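Local coordinates for protein maltose operon transcriptional repressor (PDB 3HCW) that probably represses transcription of the maltose operon, its C-terminal part having the periplasmic-binding-protein-like fold with which such repressors usually sense a small effector, at residues Val30-Gly33 against Ile34-Cys38; Ser50-Met53 against Asn54-Met57. One frame throughout, in Å; residues are numbered along the deposited sequence. Where two conformers were deposited one is given.

Interaction 1: Val30-Gly33 against Ile34-Cys38; sequences VLLG and ISETC
The carbonyl group of L31 is met by S35 from both faces. S35 N donates from one face at 2.8 Å to L31 O. In the conformer given, S35 OG donates to L31 O from the opposite face, also at 2.8 Å. A second S35 conformer was deposited, so this extra bond is doubtful as a permanent feature. With OG between its own backbone N and carbonyl carbon (chi1 56°), the hydroxyl points back at the preceding turn. The E36 carboxylate is the other flat group. L32 O lies over one face, 3.4 Å from E36 CD, as a contact between acceptors. Both carboxylate oxygens have partners outside the two segments, on helix 247-263: OE2 forms a salt bridge with R248, and OE1 accepts from Q252. Elsewhere on the helix, I34 CD1 reaches back to V30 CG1 at 3.7 Å. T37 OG1 adds a weak bond to G33 O at 3.2 Å. L32 touches R22 of the second subunit. One side of helix 25-39, with L31, I34 and C38, covers parallel strands of the N-terminal part. Another, with V30, L32, E36 and T37, meets helix 247-263, as in a periplasmic-binding-protein-like fold.

Interaction 2: Ser50-Met53 against Asn54-Met57; sequences SNNM and NDLM
N54 opens the second segment and takes little part in the contact. Its CB lies 4.0 Å from N52 OD1, and the residue is exposed. D55 carries most of the polar contact with N52. D55 N donates to N52 OD1 at 3.0 Å, with an N-H...O angle of 159°. The donor stands above the carbonyl plane of the amide, not on a lone pair. The chi1 of N52, 63°, places CG between its own backbone N and carbonyl carbon, which brings the amide over the first turn. The same amide gives a bond back. N52 ND2 donates to D55 OD2 at 2.9 Å and meets it from above the carboxylate plane. The amide and carboxylate planes are 53° apart. ND2 also makes a weak bond to N51 OD1.

L56 comes next. Its N donates to N52 O at 2.9 Å. Its CD1 rests on S50 CB at 3.7 Å, on the buried side of the turn. M57 N then donates to M53 O at 2.9 Å. The M57 side chain crosses that of M53. The M53 chain bends at chi2, and this lets its CE reach M57 CG at 3.7 Å. Both methionines also pack on helix 82-89, M53 on P82 and I83, M57 on P82 and M86.

N52 is thus a side-chain N-cap of helix 53-65. It satisfies one of the amide N-H groups of the first turn. The bond from ND2 to D55 ties the cap to the third helical residue through side chains. The D55 carboxylate sits near the N-terminal end of the helix, where the helix dipole would be expected to stabilise its negative charge and probably lower its pKa.

From the N terminus, the chain runs through strand 9-13 into helix 25-39, which holds interaction 1. It then forms edge strand 44-47 and enters the loop that leads to interaction 2 at the start of helix 53-65. Strand 71-74 follows. Both contacts are local, and neither closes a long loop. They lie in series, without nesting or crossing. The centres of interactions 1 and 2 are about 23 Å apart, and they do not touch. They belong to two successive beta-alpha-beta units of the parallel part of the sheet, where strand 9-13 lies between 44-47 and 71-74. Interaction 1 faces helix 247-263 and, through L32, the second subunit. Interaction 2 faces helix 82-89 through M53 and M57.

Interaction 1: Val30-Gly33 against Ile34-Cys38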
ATOM      1  N   VAL A  30       6.905  -7.423  -4.867  1.00 31.60           N
ATOM      2  CA  VAL A  30       8.149  -7.884  -5.506  1.00 33.55           C
ATOM      3  C   VAL A  30       9.230  -8.117  -4.446  1.00 33.11           C
ATOM      4  O   VAL A  30       9.822  -9.205  -4.395  1.00 33.92           O
ATOM      5  CB  VAL A  30       8.637  -6.944  -6.648  1.00 30.93           C
ATOM      6  CG1 VAL A  30       9.995  -7.344  -7.118  1.00 37.93           C
ATOM      7  CG2 VAL A  30       7.698  -7.016  -7.837  1.00 36.74           C
ATOM      8  N   LEU A  31       9.440  -7.119  -3.584  1.00 40.55           N
ATOM      9  CA  LEU A  31      10.380  -7.235  -2.456  1.00 35.07           C
ATOM     10  C   LEU A  31      10.038  -8.376  -1.482  1.00 35.45           C
ATOM     11  O   LEU A  31      10.933  -9.078  -1.051  1.00 35.84           O
ATOM     12  CB  LEU A  31      10.531  -5.904  -1.709  1.00 38.44           C
ATOM     13  CG  LEU A  31      11.098  -4.698  -2.476  1.00 39.50           C
ATOM     14  CD1 LEU A  31      10.982  -3.416  -1.642  1.00 43.08           C
ATOM     15  CD2 LEU A  31      12.530  -4.919  -2.916  1.00 44.93           C
ATOM     16  N   LEU A  32       8.758  -8.566  -1.151  1.00 32.35           N
ATOM     17  CA  LEU A  32       8.329  -9.748  -0.375  1.00 32.29           C
ATOM     18  C   LEU A  32       8.672 -11.071  -1.080  1.00 38.61           C
ATOM     19  O   LEU A  32       9.182 -12.014  -0.456  1.00 43.74           O
ATOM     20  CB  LEU A  32       6.824  -9.689  -0.070  1.00 29.48           C
ATOM     21  CG  LEU A  32       6.208 -10.808   0.780  1.00 38.81           C
ATOM     22  CD1 LEU A  32       6.671 -10.732   2.228  1.00 47.69           C
ATOM     23  CD2 LEU A  32       4.699 -10.757   0.721  1.00 38.71           C
ATOM     24  N   GLY A  33       8.392 -11.133  -2.380  1.00 34.55           N
ATOM     25  CA  GLY A  33       8.760 -12.277  -3.196  1.00 26.68           C
ATOM     26  C   GLY A  33      10.255 -12.549  -3.156  1.00 36.36           C
ATOM     27  O   GLY A  33      10.670 -13.688  -2.916  1.00 34.94           O
ATOM     28  N   ILE A  34      11.069 -11.508  -3.374  1.00 27.27           N
ATOM     29  CA  ILE A  34      12.522 -11.669  -3.313  1.00 30.11           C
ATOM     30  C   ILE A  34      13.005 -12.114  -1.928  1.00 29.26           C
ATOM     31  O   ILE A  34      13.741 -13.091  -1.811  1.00 35.24           O
ATOM     32  CB  ILE A  34      13.273 -10.374  -3.692  1.00 35.03           C
ATOM     33  CG1 ILE A  34      13.050 -10.035  -5.160  1.00 26.91           C
ATOM     34  CG2 ILE A  34      14.793 -10.526  -3.398  1.00 26.87           C
ATOM     35  CD1 ILE A  34      13.085  -8.582  -5.456  1.00 23.04           C
ATOM     36  N   SER A  35      12.555 -11.408  -0.893  1.00 31.94           N
ATOM     37  CA  SER A  35      13.096 -11.586   0.454  0.50 35.74           C
ATOM     38  C   SER A  35      12.784 -12.950   1.059  1.00 37.23           C
ATOM     39  O   SER A  35      13.668 -13.582   1.617  1.00 38.35           O
ATOM     40  CB  SER A  35      12.635 -10.466   1.388  0.50 37.42           C
ATOM     41  OG  SER A  35      11.226 -10.382   1.407  0.50 35.68           O
ATOM     42  N   GLU A  36      11.538 -13.408   0.935  1.00 41.33           N
ATOM     43  CA  GLU A  36      11.165 -14.702   1.503  1.00 45.36           C
ATOM     44  C   GLU A  36      11.934 -15.861   0.852  1.00 47.58           C
ATOM     45  O   GLU A  36      12.333 -16.790   1.540  1.00 56.98           O
ATOM     46  CB  GLU A  36       9.644 -14.923   1.491  1.00 42.43           C
ATOM     47  CG  GLU A  36       9.027 -15.339   0.160  1.00 46.93           C
ATOM     48  CD  GLU A  36       7.550 -14.982   0.056  1.00 55.38           C
ATOM     49  OE1 GLU A  36       7.101 -14.609  -1.052  1.00 56.90           O
ATOM     50  OE2 GLU A  36       6.842 -15.063   1.082  1.00 62.76           O
ATOM     51  N   THR A  37      12.173 -15.770  -0.455  1.00 52.56           N
ATOM     52  CA  THR A  37      12.958 -16.762  -1.193  1.00 45.36           C
ATOM     53  C   THR A  37      14.417 -16.746  -0.732  1.00 50.57           C
ATOM     54  O   THR A  37      14.964 -17.784  -0.361  1.00 55.03           O
ATOM     55  CB  THR A  37      12.843 -16.519  -2.713  1.00 43.44           C
ATOM     56  OG1 THR A  37      11.505 -16.820  -3.123  1.00 42.64           O
ATOM     57  CG2 THR A  37      13.847 -17.379  -3.529  1.00 31.23           C
ATOM     58  N   CYS A  38      15.022 -15.559  -0.739  1.00 44.34           N
ATOM     59  CA  CYS A  38      16.362 -15.342  -0.204  1.00 45.71           C
ATOM     60  C   CYS A  38      16.517 -15.836   1.241  1.00 47.99           C
ATOM     61  O   CYS A  38      17.508 -16.492   1.561  1.00 43.04           O
ATOM     62  CB  CYS A  38      16.734 -13.858  -0.294  1.00 41.42           C
ATOM     63  SG  CYS A  38      17.082 -13.299  -1.975  1.00 47.72           S
TER

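Interaction 2: Ser50-Met53 against Asn54-Met57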
ATOM      1  N   SER A  50      17.724   5.395  -1.632  1.00 69.42           N
ATOM      2  CA  SER A  50      17.990   6.625  -2.380  1.00 67.91           C
ATOM      3  C   SER A  50      16.801   7.070  -3.237  1.00 71.93           C
ATOM      4  O   SER A  50      16.009   6.245  -3.697  1.00 78.14           O
ATOM      5  CB  SER A  50      19.208   6.419  -3.273  1.00 69.41           C
ATOM      6  OG  SER A  50      20.200   7.387  -3.024  1.00 68.82           O
ATOM      7  N   ASN A  51      16.698   8.378  -3.458  1.00 72.84           N
ATOM      8  CA  ASN A  51      15.522   8.978  -4.093  1.00 69.09           C
ATOM      9  C   ASN A  51      15.791   9.694  -5.427  1.00 64.23           C
ATOM     10  O   ASN A  51      14.861  10.165  -6.079  1.00 58.29           O
ATOM     11  CB  ASN A  51      14.798   9.911  -3.109  1.00 75.69           C
ATOM     12  CG  ASN A  51      15.704  11.015  -2.558  1.00 91.79           C
ATOM     13  OD1 ASN A  51      15.696  12.143  -3.054  1.00100.22           O
ATOM     14  ND2 ASN A  51      16.482  10.691  -1.525  1.00 90.26           N
ATOM     15  N   ASN A  52      17.058   9.770  -5.830  1.00 59.53           N
ATOM     16  CA  ASN A  52      17.420  10.344  -7.128  1.00 59.84           C
ATOM     17  C   ASN A  52      18.604   9.617  -7.757  1.00 60.34           C
ATOM     18  O   ASN A  52      19.288   8.862  -7.075  1.00 56.69           O
ATOM     19  CB  ASN A  52      17.685  11.852  -7.012  1.00 61.75           C
ATOM     20  CG  ASN A  52      18.861  12.179  -6.107  1.00 69.56           C
ATOM     21  OD1 ASN A  52      20.022  12.132  -6.528  1.00 67.71           O
ATOM     22  ND2 ASN A  52      18.561  12.536  -4.861  1.00 58.92           N
ATOM     23  N   MET A  53      18.848   9.861  -9.045  1.00 62.08           N
ATOM     24  CA  MET A  53      19.848   9.117  -9.820  1.00 66.14           C
ATOM     25  C   MET A  53      21.308   9.295  -9.381  1.00 72.69           C
ATOM     26  O   MET A  53      22.068   8.320  -9.341  1.00 75.80           O
ATOM     27  CB  MET A  53      19.712   9.422 -11.318  1.00 66.80           C
ATOM     28  CG  MET A  53      20.450   8.433 -12.215  1.00 67.18           C
ATOM     29  SD  MET A  53      20.155   6.751 -11.641  1.00 69.55           S
ATOM     30  CE  MET A  53      21.434   5.856 -12.496  1.00 56.97           C
ATOM     31  N   ASN A  54      21.704  10.525  -9.067  1.00 69.53           N
ATOM     32  CA  ASN A  54      23.075  10.784  -8.633  1.00 72.84           C
ATOM     33  C   ASN A  54      23.373  10.159  -7.270  1.00 71.33           C
ATOM     34  O   ASN A  54      24.460   9.618  -7.055  1.00 66.32           O
ATOM     35  CB  ASN A  54      23.370  12.286  -8.630  1.00 76.98           C
ATOM     36  CG  ASN A  54      23.311  12.894 -10.024  1.00 84.51           C
ATOM     37  OD1 ASN A  54      22.681  13.930 -10.230  1.00 92.23           O
ATOM     38  ND2 ASN A  54      23.961  12.243 -10.992  1.00 73.81           N
ATOM     39  N   ASP A  55      22.388  10.221  -6.375  1.00 68.87           N
ATOM     40  CA  ASP A  55      22.475   9.601  -5.055  1.00 71.10           C
ATOM     41  C   ASP A  55      22.400   8.068  -5.114  1.00 72.18           C
ATOM     42  O   ASP A  55      23.018   7.387  -4.296  1.00 75.25           O
ATOM     43  CB  ASP A  55      21.383  10.154  -4.130  1.00 73.06           C
ATOM     44  CG  ASP A  55      21.666  11.577  -3.656  1.00 78.80           C
ATOM     45  OD1 ASP A  55      22.790  12.083  -3.861  1.00 82.85           O
ATOM     46  OD2 ASP A  55      20.753  12.191  -3.065  1.00 77.78           O
ATOM     47  N   LEU A  56      21.641   7.535  -6.074  1.00 69.44           N
ATOM     48  CA  LEU A  56      21.503   6.085  -6.252  1.00 64.64           C
ATOM     49  C   LEU A  56      22.760   5.509  -6.880  1.00 60.09           C
ATOM     50  O   LEU A  56      23.120   4.363  -6.613  1.00 57.39           O
ATOM     51  CB  LEU A  56      20.260   5.736  -7.090  1.00 64.96           C
ATOM     52  CG  LEU A  56      19.716   4.301  -7.170  1.00 62.25           C
ATOM     53  CD1 LEU A  56      18.962   3.890  -5.910  1.00 55.58           C
ATOM     54  CD2 LEU A  56      18.799   4.164  -8.372  1.00 61.69           C
ATOM     55  N   MET A  57      23.431   6.305  -7.708  1.00 64.53           N
ATOM     56  CA  MET A  57      24.749   5.930  -8.223  1.00 76.10           C
ATOM     57  C   MET A  57      25.786   5.922  -7.102  1.00 73.75           C
ATOM     58  O   MET A  57      26.678   5.076  -7.078  1.00 71.76           O
ATOM     59  CB  MET A  57      25.192   6.857  -9.357  1.00 77.66           C
ATOM     60  CG  MET A  57      24.583   6.509 -10.704  1.00 80.65           C
ATOM     61  SD  MET A  57      25.370   7.334 -12.100  1.00 91.55           S
ATOM     62  CE  MET A  57      26.685   6.177 -12.494  1.00 83.99           C
TER